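Local structure of prolyl-tRNA synthetase (Giardia lamblia ATCC 50803, 3IAL) at residues M399-H404 and L411-V416; L293-A298 and D419-Y424. The protein probably joins L-proline to tRNA(Pro) at the expense of ATP, and binds the prolyl-adenylate intermediate. All coordinates share one frame; numbering follows the deposited sequence.

Interaction 1 of 2, residues M399-H404 and L411-V416; sequences MKVSSH and LVVKNV
A two-stranded antiparallel beta hairpin, strands 402-405 and 411-414, stands at the surface, between helix 395-399 and helix 416-438. The backbones pair through two hydrogen-bonded pairs, S402 with K414 and H404 with V412, on either side of the non-hydrogen-bonded pair S403-V413. The tightest of the four ladder bonds runs from K414 N to S402 O (2.7 Å), nearly along the C=O axis; H404 N instead meets V412 O from above the carbonyl plane, at 3.2 Å.

S402, H404, V412 and K414 share one face of the hairpin. The H404 imidazole, its CG held between the backbone N and the carbonyl carbon (chi1 67°), folds over its cross-strand neighbour, so that V412 CB lies 3.9 Å from the ring centroid, over one face in a CH-pi contact. K414 runs out extended beyond CG and brings NZ to 3.9 Å from H404 CE1, an approach that would probably disfavour a charged imidazole. V413 lies with S403 on the other face, and its CG1 meets V401 CG1 obliquely at 3.5 Å, while T331 of helix 315-334 touches V401 and L336 touches V413.

At the open end of the hairpin, N415 is the N-cap of helix 416-438. OD1 makes weak hydrogen bonds to the I417 and K418 amides, and ND2 serves two carbonyls, V398 O and K400 O, the latter at 2.7 Å and close to the amide plane of N415.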
# COMPACT_ATOMS: atom_id res chain seq x y z
N MET B 399 -0.96 15.98 30.15
CA MET B 399 0.47 15.74 29.87
C MET B 399 0.98 14.47 30.58
O MET B 399 2.05 13.96 30.24
CB MET B 399 1.32 16.94 30.32
CG MET B 399 0.89 18.31 29.77
SD MET B 399 1.55 18.74 28.15
CE MET B 399 3.28 18.98 28.52
N LYS B 400 0.22 13.97 31.55
CA LYS B 400 0.61 12.80 32.34
C LYS B 400 0.57 11.53 31.51
O LYS B 400 -0.48 11.16 30.97
CB LYS B 400 -0.30 12.66 33.56
CG LYS B 400 -0.04 11.46 34.46
CD LYS B 400 -0.95 11.56 35.67
CE LYS B 400 -0.97 10.31 36.51
NZ LYS B 400 -1.80 10.51 37.76
N VAL B 401 1.72 10.87 31.41
CA VAL B 401 1.88 9.62 30.68
C VAL B 401 2.59 8.62 31.59
O VAL B 401 3.66 8.92 32.12
CB VAL B 401 2.72 9.83 29.39
CG1 VAL B 401 2.94 8.51 28.65
CG2 VAL B 401 2.05 10.86 28.47
N SER B 402 1.97 7.45 31.78
CA SER B 402 2.60 6.35 32.50
C SER B 402 2.78 5.17 31.55
O SER B 402 1.98 4.96 30.63
CB SER B 402 1.78 5.96 33.74
OG SER B 402 0.53 5.39 33.38
N SER B 403 3.85 4.41 31.77
CA SER B 403 4.22 3.31 30.90
C SER B 403 4.80 2.18 31.71
O SER B 403 5.44 2.42 32.74
CB SER B 403 5.24 3.78 29.87
OG SER B 403 6.50 4.06 30.48
N HIS B 404 4.58 0.95 31.26
CA HIS B 404 5.28 -0.22 31.80
C HIS B 404 5.48 -1.28 30.71
O HIS B 404 4.84 -1.24 29.66
CB HIS B 404 4.53 -0.82 33.00
CG HIS B 404 3.20 -1.42 32.66
ND1 HIS B 404 2.06 -0.66 32.52
CD2 HIS B 404 2.83 -2.70 32.45
CE1 HIS B 404 1.04 -1.46 32.23
NE2 HIS B 404 1.49 -2.70 32.18
N LEU B 411 5.12 -2.74 25.29
CA LEU B 411 4.97 -1.43 25.93
C LEU B 411 3.49 -1.07 26.07
O LEU B 411 2.76 -1.02 25.07
CB LEU B 411 5.70 -0.36 25.13
CG LEU B 411 5.90 1.00 25.80
CD1 LEU B 411 6.80 0.89 27.02
CD2 LEU B 411 6.48 2.00 24.80
N VAL B 412 3.06 -0.81 27.30
CA VAL B 412 1.68 -0.43 27.61
C VAL B 412 1.67 1.01 28.14
O VAL B 412 2.05 1.26 29.29
CB VAL B 412 1.07 -1.38 28.66
CG1 VAL B 412 -0.34 -0.94 29.03
CG2 VAL B 412 1.07 -2.81 28.15
N VAL B 413 1.26 1.95 27.29
CA VAL B 413 1.24 3.37 27.63
C VAL B 413 -0.17 3.78 28.06
O VAL B 413 -1.15 3.32 27.48
CB VAL B 413 1.70 4.24 26.45
CG1 VAL B 413 1.75 5.71 26.83
CG2 VAL B 413 3.08 3.78 25.98
N LYS B 414 -0.26 4.63 29.08
CA LYS B 414 -1.54 5.08 29.63
C LYS B 414 -1.60 6.60 29.76
O LYS B 414 -0.64 7.24 30.19
CB LYS B 414 -1.79 4.43 30.99
CG LYS B 414 -2.04 2.94 30.94
CD LYS B 414 -2.22 2.37 32.34
CE LYS B 414 -2.34 0.85 32.31
NZ LYS B 414 -2.14 0.27 33.66
N ASN B 415 -2.76 7.17 29.42
CA ASN B 415 -2.93 8.61 29.36
C ASN B 415 -4.42 8.95 29.26
O ASN B 415 -5.19 8.19 28.68
CB ASN B 415 -2.18 9.17 28.15
CG ASN B 415 -2.48 10.63 27.88
OD1 ASN B 415 -3.30 10.95 27.02
ND2 ASN B 415 -1.83 11.52 28.62
N VAL B 416 -4.81 10.09 29.81
CA VAL B 416 -6.21 10.48 29.84
C VAL B 416 -6.80 10.66 28.43
O VAL B 416 -7.92 10.24 28.18
CB VAL B 416 -6.44 11.76 30.71
CG1 VAL B 416 -5.91 13.00 30.01
CG2 VAL B 416 -7.91 11.92 31.07

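Interaction 2 of 2, residues L293-A298 and D419-Y424; sequences LPPLIA and DELDAY
The phenol ring of Y424 meets its neighbours across this contact at its edge: L293 O lies near the ring plane beside CE2 and the hydroxyl, and P295 CD also approaches the rim, 4.0 Å from Y424 CE2. L421 O, from the preceding turn of the same helix, is a further in-plane neighbour. V292, P363 and D384 also touch the Y424 side chain. The setting is the loop between helix 276-285, of the class II core, and strand 302-307, which probably joins the catalytic and anticodon-binding domains; helix 416-438 packs against it.

Y424 CG stands anti to the backbone N (chi1 169°), which carries the ring away from the helix and sets the hydroxyl at the loop backbone. There OH donates to L293 O at 2.7 Å. The bond is short but oblique, with a C=O...O angle of 117° and the hydroxyl 55° out of the carbonyl plane, so it uses no lone-pair direction. The hydroxyl is thereby satisfied in a buried place, and the phenol is fixed at its far end as well as at its root. L293 also makes backbone hydrogen bonds with G361.

One residue after P294, the chain enters a short 3-10 turn, 295-297, closed by I297 N to P294 O at 3.1 Å. P295 begins this turn and directs its pyrrolidine ring at the helix, sliding past Y424 in the opposite direction. L421, whose side chain also touches L364 of strand 364-369, reaches the same proline from one helical turn earlier. Its CD2 comes only loosely against P295 CG, 4.3 Å away.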
# COMPACT_ATOMS: atom_id res chain seq x y z
N LEU B 293 -15.66 9.32 13.34
CA LEU B 293 -14.66 8.33 12.93
C LEU B 293 -14.08 7.54 14.10
O LEU B 293 -13.62 8.13 15.07
CB LEU B 293 -13.51 9.03 12.19
CG LEU B 293 -13.89 9.83 10.95
CD1 LEU B 293 -12.68 10.60 10.42
CD2 LEU B 293 -14.47 8.91 9.87
N PRO B 294 -14.07 6.21 14.00
CA PRO B 294 -13.24 5.42 14.91
C PRO B 294 -11.77 5.84 14.78
O PRO B 294 -11.35 6.26 13.69
CB PRO B 294 -13.44 4.00 14.42
CG PRO B 294 -14.74 4.01 13.69
CD PRO B 294 -14.81 5.36 13.05
N PRO B 295 -11.00 5.77 15.89
CA PRO B 295 -9.60 6.21 15.89
C PRO B 295 -8.73 5.63 14.77
O PRO B 295 -7.92 6.36 14.19
CB PRO B 295 -9.09 5.74 17.26
CG PRO B 295 -10.27 5.80 18.14
CD PRO B 295 -11.47 5.47 17.25
N LEU B 296 -8.90 4.34 14.47
CA LEU B 296 -8.13 3.68 13.41
C LEU B 296 -8.08 4.49 12.11
O LEU B 296 -7.04 4.64 11.49
CB LEU B 296 -8.72 2.29 13.09
CG LEU B 296 -8.03 1.53 11.95
CD1 LEU B 296 -6.62 1.09 12.37
CD2 LEU B 296 -8.86 0.33 11.47
N ILE B 297 -9.24 5.02 11.72
CA ILE B 297 -9.37 5.69 10.43
C ILE B 297 -9.49 7.21 10.51
O ILE B 297 -9.78 7.84 9.52
CB ILE B 297 -10.57 5.13 9.61
CG1 ILE B 297 -11.90 5.30 10.38
CG2 ILE B 297 -10.31 3.68 9.26
CD1 ILE B 297 -13.17 5.13 9.50
N ALA B 298 -9.25 7.80 11.68
CA ALA B 298 -9.26 9.25 11.80
C ALA B 298 -7.91 9.79 11.34
O ALA B 298 -6.88 9.51 11.97
CB ALA B 298 -9.52 9.67 13.26
N ASP B 419 -7.33 7.28 27.19
CA ASP B 419 -8.54 6.79 27.88
C ASP B 419 -9.82 7.32 27.24
O ASP B 419 -10.80 6.59 27.08
CB ASP B 419 -8.55 7.17 29.37
CG ASP B 419 -7.45 6.50 30.17
OD1 ASP B 419 -7.14 5.32 29.92
OD2 ASP B 419 -6.89 7.17 31.06
N GLU B 420 -9.80 8.60 26.86
CA GLU B 420 -10.96 9.23 26.22
C GLU B 420 -11.23 8.66 24.84
O GLU B 420 -12.39 8.48 24.46
CB GLU B 420 -10.77 10.76 26.13
CG GLU B 420 -10.91 11.48 27.47
CD GLU B 420 -12.32 11.42 28.02
OE1 GLU B 420 -13.29 11.69 27.28
OE2 GLU B 420 -12.47 11.13 29.23
N LEU B 421 -10.17 8.36 24.08
CA LEU B 421 -10.33 7.71 22.78
C LEU B 421 -10.91 6.31 22.94
O LEU B 421 -11.81 5.92 22.20
CB LEU B 421 -9.01 7.66 22.01
CG LEU B 421 -8.55 8.96 21.36
CD1 LEU B 421 -7.13 8.80 20.83
CD2 LEU B 421 -9.51 9.41 20.27
N ASP B 422 -10.38 5.55 23.90
CA ASP B 422 -10.88 4.21 24.21
C ASP B 422 -12.33 4.20 24.67
O ASP B 422 -13.10 3.31 24.29
CB ASP B 422 -10.02 3.54 25.29
CG ASP B 422 -8.62 3.19 24.80
OD1 ASP B 422 -8.42 3.13 23.57
OD2 ASP B 422 -7.74 2.99 25.65
N ALA B 423 -12.70 5.18 25.50
CA ALA B 423 -14.09 5.29 25.96
C ALA B 423 -15.00 5.67 24.79
O ALA B 423 -16.13 5.19 24.69
CB ALA B 423 -14.20 6.29 27.10
N TYR B 424 -14.47 6.51 23.91
CA TYR B 424 -15.15 6.91 22.67
C TYR B 424 -15.45 5.70 21.77
O TYR B 424 -16.59 5.52 21.33
CB TYR B 424 -14.28 7.95 21.96
CG TYR B 424 -14.62 8.34 20.54
CD1 TYR B 424 -15.72 9.14 20.26
CD2 TYR B 424 -13.78 7.99 19.50
CE1 TYR B 424 -15.99 9.54 18.95
CE2 TYR B 424 -14.04 8.37 18.21
CZ TYR B 424 -15.14 9.14 17.93
OH TYR B 424 -15.38 9.51 16.62

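Helix 416-438 connects the two contacts: strand 411-414 of interaction 1 leads directly into it, and interaction 2 is made a little further along it, by L421 and Y424. Their centres lie 16 Å apart, and V416 and D419, the facing ends of the two segments, are separated by two residues. Interaction 1 is local and mostly exposed, pairing strands separated by a short loop, and rests on a ladder of main-chain bonds with a capping asparagine at its inner end. Interaction 2 is buried and joins residues more than a hundred positions apart; with a smaller interface, it relies on one side-chain-to-backbone hydrogen bond and loose apolar contacts between the helix and the loop before strand 302-307.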